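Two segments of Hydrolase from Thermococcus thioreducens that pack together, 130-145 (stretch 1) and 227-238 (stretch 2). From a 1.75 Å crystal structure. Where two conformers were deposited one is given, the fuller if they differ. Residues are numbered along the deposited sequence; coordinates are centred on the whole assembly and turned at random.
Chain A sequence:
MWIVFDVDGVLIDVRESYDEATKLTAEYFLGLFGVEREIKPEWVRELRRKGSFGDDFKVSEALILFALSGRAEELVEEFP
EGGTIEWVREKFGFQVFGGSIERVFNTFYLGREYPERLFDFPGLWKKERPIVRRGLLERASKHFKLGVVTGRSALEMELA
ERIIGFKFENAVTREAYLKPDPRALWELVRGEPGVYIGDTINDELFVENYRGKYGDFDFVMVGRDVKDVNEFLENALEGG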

# COMPACT_ATOMS: atom_id res chain seq x y z
N PRO A 130 -13.05 4.22 4.90
CA PRO A 130 -13.56 2.97 4.33
C PRO A 130 -14.23 3.23 2.97
O PRO A 130 -14.86 4.29 2.78
CB PRO A 130 -14.55 2.49 5.40
CG PRO A 130 -15.01 3.72 6.07
CD PRO A 130 -13.81 4.60 6.12
N ILE A 131 -13.94 2.38 2.00
CA ILE A 131 -14.78 2.31 0.78
C ILE A 131 -15.87 1.27 1.00
O ILE A 131 -17.02 1.52 0.81
CB ILE A 131 -13.96 2.00 -0.50
CG1 ILE A 131 -12.84 3.03 -0.69
CG2 ILE A 131 -14.89 1.91 -1.70
CD1 ILE A 131 -11.74 2.60 -1.66
N VAL A 132 -15.49 0.10 1.50
CA VAL A 132 -16.48 -0.96 1.68
C VAL A 132 -17.46 -0.61 2.82
O VAL A 132 -17.10 0.13 3.74
CB VAL A 132 -15.76 -2.31 1.86
CG1 VAL A 132 -15.05 -2.38 3.21
CG2 VAL A 132 -16.72 -3.45 1.67
N ARG A 133 -18.72 -1.07 2.71
CA ARG A 133 -19.72 -0.94 3.75
C ARG A 133 -19.64 -2.24 4.49
O ARG A 133 -19.77 -3.29 3.86
CB ARG A 133 -21.11 -0.73 3.17
CG ARG A 133 -21.15 0.58 2.39
CD ARG A 133 -22.59 1.04 2.17
NE ARG A 133 -23.45 -0.00 1.60
CZ ARG A 133 -23.73 -0.19 0.30
NH1 ARG A 133 -23.21 0.57 -0.67
NH2 ARG A 133 -24.55 -1.19 -0.01
N ARG A 134 -19.46 -2.16 5.81
CA ARG A 134 -19.32 -3.35 6.66
C ARG A 134 -20.55 -4.29 6.56
O ARG A 134 -20.43 -5.52 6.70
CB ARG A 134 -19.03 -2.93 8.13
CG ARG A 134 -19.72 -1.65 8.62
CD ARG A 134 -19.29 -1.18 10.04
NE ARG A 134 -20.42 -0.55 10.72
CZ ARG A 134 -20.61 0.76 10.86
NH1 ARG A 134 -19.72 1.66 10.43
NH2 ARG A 134 -21.71 1.18 11.46
N GLY A 135 -21.72 -3.70 6.33
CA GLY A 135 -22.98 -4.48 6.20
C GLY A 135 -22.91 -5.45 5.05
O GLY A 135 -23.35 -6.61 5.16
N LEU A 136 -22.27 -5.04 3.95
CA LEU A 136 -22.02 -5.98 2.85
C LEU A 136 -21.08 -7.13 3.18
O LEU A 136 -21.32 -8.26 2.71
CB LEU A 136 -21.61 -5.29 1.57
CG LEU A 136 -22.67 -4.35 1.01
CD1 LEU A 136 -22.15 -3.48 -0.13
CD2 LEU A 136 -23.92 -5.12 0.56
N LEU A 137 -20.03 -6.87 3.95
CA LEU A 137 -19.08 -7.93 4.29
C LEU A 137 -19.78 -8.92 5.20
O LEU A 137 -19.55 -10.13 5.13
CB LEU A 137 -17.81 -7.35 4.95
CG LEU A 137 -16.92 -6.50 4.05
CD1 LEU A 137 -15.93 -5.70 4.84
CD2 LEU A 137 -16.23 -7.32 2.97
N GLU A 138 -20.58 -8.39 6.11
CA GLU A 138 -21.37 -9.19 7.01
C GLU A 138 -22.34 -10.02 6.20
O GLU A 138 -22.39 -11.25 6.34
CB GLU A 138 -22.11 -8.32 8.02
CG GLU A 138 -21.20 -7.66 9.07
CD GLU A 138 -21.81 -6.38 9.72
OE1 GLU A 138 -23.05 -6.10 9.61
OE2 GLU A 138 -21.04 -5.60 10.35
N ARG A 139 -23.05 -9.36 5.31
CA ARG A 139 -23.98 -10.14 4.49
C ARG A 139 -23.28 -11.22 3.68
O ARG A 139 -23.73 -12.38 3.68
CB ARG A 139 -24.79 -9.23 3.58
CG ARG A 139 -25.83 -8.49 4.35
CD ARG A 139 -26.33 -7.36 3.52
NE ARG A 139 -26.91 -7.83 2.26
CZ ARG A 139 -27.34 -7.06 1.28
NH1 ARG A 139 -27.26 -5.75 1.39
NH2 ARG A 139 -27.84 -7.60 0.15
N ALA A 140 -22.14 -10.86 3.05
CA ALA A 140 -21.44 -11.81 2.19
C ALA A 140 -20.84 -12.98 2.92
O ALA A 140 -20.81 -14.06 2.36
CB ALA A 140 -20.39 -11.14 1.39
N SER A 141 -20.40 -12.75 4.17
CA SER A 141 -19.73 -13.79 5.00
C SER A 141 -20.63 -14.93 5.31
O SER A 141 -20.15 -16.06 5.61
CB SER A 141 -19.15 -13.16 6.32
OG SER A 141 -20.24 -12.80 7.19
N LYS A 142 -21.94 -14.71 5.19
CA LYS A 142 -22.88 -15.83 5.38
C LYS A 142 -22.96 -16.83 4.21
O LYS A 142 -23.49 -17.92 4.37
CB LYS A 142 -24.27 -15.29 5.71
CG LYS A 142 -24.38 -14.60 7.06
CD LYS A 142 -25.67 -13.79 7.10
CE LYS A 142 -26.30 -13.73 8.48
NZ LYS A 142 -27.41 -12.73 8.45
N HIS A 143 -22.47 -16.45 3.04
CA HIS A 143 -22.57 -17.28 1.82
C HIS A 143 -21.34 -17.49 1.02
O HIS A 143 -21.36 -18.30 0.07
CB HIS A 143 -23.65 -16.67 0.92
CG HIS A 143 -24.94 -16.53 1.65
ND1 HIS A 143 -25.73 -17.64 1.95
CD2 HIS A 143 -25.51 -15.47 2.27
CE1 HIS A 143 -26.75 -17.25 2.69
NE2 HIS A 143 -26.66 -15.94 2.88
N PHE A 144 -20.27 -16.77 1.36
CA PHE A 144 -18.96 -16.86 0.66
C PHE A 144 -17.89 -16.89 1.72
O PHE A 144 -18.09 -16.28 2.81
CB PHE A 144 -18.74 -15.60 -0.15
CG PHE A 144 -19.77 -15.37 -1.23
CD1 PHE A 144 -19.64 -16.00 -2.47
CD2 PHE A 144 -20.84 -14.53 -1.01
CE1 PHE A 144 -20.59 -15.79 -3.48
CE2 PHE A 144 -21.82 -14.32 -1.99
CZ PHE A 144 -21.69 -14.97 -3.22
N LYS A 145 -16.78 -17.57 1.44
CA LYS A 145 -15.54 -17.43 2.20
C LYS A 145 -14.85 -16.14 1.79
O LYS A 145 -14.66 -15.86 0.60
CB LYS A 145 -14.59 -18.58 1.93
CG LYS A 145 -15.10 -19.92 2.44
CD LYS A 145 -13.96 -20.77 2.94
CE LYS A 145 -13.31 -20.17 4.18
NZ LYS A 145 -12.24 -21.06 4.71
N LYS A 227 -17.99 -0.58 -10.53
CA LYS A 227 -17.77 0.76 -9.94
C LYS A 227 -16.88 0.69 -8.72
O LYS A 227 -15.88 1.38 -8.63
CB LYS A 227 -19.08 1.40 -9.53
CG LYS A 227 -18.93 2.86 -9.11
CD LYS A 227 -20.26 3.38 -8.60
CE LYS A 227 -20.14 4.86 -8.24
NZ LYS A 227 -21.32 5.31 -7.45
N ASP A 228 -17.25 -0.17 -7.78
CA ASP A 228 -16.46 -0.30 -6.57
C ASP A 228 -16.80 -1.64 -5.97
O ASP A 228 -17.64 -2.39 -6.51
CB ASP A 228 -16.77 0.83 -5.60
CG ASP A 228 -18.26 0.95 -5.26
OD1 ASP A 228 -18.97 -0.06 -5.05
OD2 ASP A 228 -18.74 2.10 -5.19
N VAL A 229 -16.16 -1.94 -4.86
CA VAL A 229 -16.32 -3.25 -4.19
C VAL A 229 -17.77 -3.46 -3.70
O VAL A 229 -18.24 -4.59 -3.54
CB VAL A 229 -15.31 -3.39 -3.04
CG1 VAL A 229 -15.61 -2.42 -1.91
CG2 VAL A 229 -15.24 -4.85 -2.55
N ASN A 230 -18.48 -2.38 -3.43
CA ASN A 230 -19.84 -2.54 -2.87
C ASN A 230 -20.78 -2.98 -3.94
O ASN A 230 -21.62 -3.83 -3.69
CB ASN A 230 -20.33 -1.21 -2.24
CG ASN A 230 -19.53 -0.84 -1.02
OD1 ASN A 230 -19.21 -1.71 -0.18
ND2 ASN A 230 -19.15 0.43 -0.91
N GLU A 231 -20.65 -2.40 -5.14
CA GLU A 231 -21.47 -2.85 -6.26
C GLU A 231 -21.12 -4.30 -6.58
O GLU A 231 -22.00 -5.13 -6.84
CB GLU A 231 -21.25 -1.97 -7.48
CG GLU A 231 -22.04 -2.39 -8.71
CD GLU A 231 -21.85 -1.36 -9.80
OE1 GLU A 231 -22.41 -0.27 -9.62
OE2 GLU A 231 -21.04 -1.57 -10.74
N PHE A 232 -19.84 -4.59 -6.56
CA PHE A 232 -19.44 -5.97 -6.71
C PHE A 232 -20.11 -6.91 -5.71
O PHE A 232 -20.66 -7.99 -6.07
CB PHE A 232 -17.92 -6.14 -6.65
CG PHE A 232 -17.55 -7.58 -6.80
CD1 PHE A 232 -17.59 -8.16 -8.05
CD2 PHE A 232 -17.41 -8.38 -5.68
CE1 PHE A 232 -17.34 -9.48 -8.22
CE2 PHE A 232 -17.18 -9.75 -5.86
CZ PHE A 232 -17.15 -10.26 -7.12
N LEU A 233 -20.07 -6.53 -4.44
CA LEU A 233 -20.64 -7.43 -3.41
C LEU A 233 -22.15 -7.56 -3.51
O LEU A 233 -22.68 -8.63 -3.33
CB LEU A 233 -20.27 -7.01 -1.99
CG LEU A 233 -18.82 -7.33 -1.63
CD1 LEU A 233 -18.48 -6.64 -0.33
CD2 LEU A 233 -18.49 -8.83 -1.53
N GLU A 234 -22.83 -6.48 -3.85
CA GLU A 234 -24.25 -6.53 -4.09
C GLU A 234 -24.63 -7.41 -5.27
O GLU A 234 -25.54 -8.20 -5.15
CB GLU A 234 -24.76 -5.12 -4.37
CG GLU A 234 -24.87 -4.33 -3.14
CD GLU A 234 -25.27 -2.90 -3.44
OE1 GLU A 234 -24.97 -2.41 -4.56
OE2 GLU A 234 -25.91 -2.31 -2.54
N ASN A 235 -23.90 -7.30 -6.39
CA ASN A 235 -24.14 -8.20 -7.53
C ASN A 235 -23.91 -9.64 -7.13
O ASN A 235 -24.70 -10.49 -7.45
CB ASN A 235 -23.23 -7.87 -8.69
CG ASN A 235 -23.53 -6.53 -9.30
OD1 ASN A 235 -24.56 -5.94 -9.04
ND2 ASN A 235 -22.63 -6.03 -10.11
N ALA A 236 -22.87 -9.89 -6.35
CA ALA A 236 -22.57 -11.29 -5.94
C ALA A 236 -23.67 -11.89 -5.07
O ALA A 236 -24.05 -13.06 -5.20
CB ALA A 236 -21.25 -11.36 -5.22
N LEU A 237 -24.19 -11.06 -4.16
CA LEU A 237 -25.21 -11.50 -3.24
C LEU A 237 -26.56 -11.69 -3.96
O LEU A 237 -27.33 -12.59 -3.63
CB LEU A 237 -25.39 -10.45 -2.11
CG LEU A 237 -24.28 -10.51 -1.06
CD1 LEU A 237 -24.19 -9.20 -0.31
CD2 LEU A 237 -24.50 -11.70 -0.15
N GLU A 238 -26.86 -10.76 -4.84
CA GLU A 238 -28.12 -10.76 -5.56
C GLU A 238 -28.19 -11.74 -6.70
O GLU A 238 -29.30 -12.10 -7.11
CB GLU A 238 -28.41 -9.34 -6.07
CG GLU A 238 -28.65 -8.42 -4.86
CD GLU A 238 -28.94 -6.99 -5.25
OE1 GLU A 238 -28.82 -6.65 -6.42
OE2 GLU A 238 -29.31 -6.21 -4.36
O HOH W 1 -23.49 0.10 -3.74
O HOH W 2 -27.98 -3.90 -0.78
O HOH W 3 -29.28 -6.18 -1.64

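Two helices that run roughly the same way can be joined by one polar clamp at their starts and a leucine seam along their length, and this pair is a compact example. The axes of the helix that begins at R134 and the one that begins at V229 cross at 30° and approach to 10.0 Å, and the two stretches together bury 714 Å², both sides summed. The register advances by about one turn at a time, pairing V132 with N230, L136 with L233 and A140 with L237.

N230 is the clamp. Its carboxamide can donate and accept at once, and it spends both capacities on the backbone just before the first helix: ND2 of N230 donates to O of I131 (2.9 Å), while N of R133, the N-cap residue, donates to OD1 of N230 (3.0 Å). Polar backbone groups are thus satisfied inside a buried contact. N230 lies in the first turn of the second helix, which D228 caps from the position just before it: its OD1 accepts from N of E231 (2.9 Å) and, weakly, from N of N230 (2.9 Å).

L237 covers the most surface, 106 Å². Its CA-CB bond points sideways, but the end of the side chain swings in: CD2 lies 3.9 Å from CA of A140, where the small alanine lets the leucine come close to the backbone, and CD1 lies 3.9 Å from CB of R139. The edge of the F144 ring adds CE2 at 4.2 Å from L237 CD2.

Between these two residues, L233 reaches CB of L136 with its CD1 (3.9 Å), and L136 sits as a knob among N230, L233, E234 and L237.

Charge lines the exposed margin. NH2 of R133 forms a salt bridge with OE2 of E234 (3.1 Å), and a water links NH1 of R133 to OE1 of the same glutamate. Further along, R139 reaches E234 and E238 through separate waters, so its link to both acids is solvent-mediated.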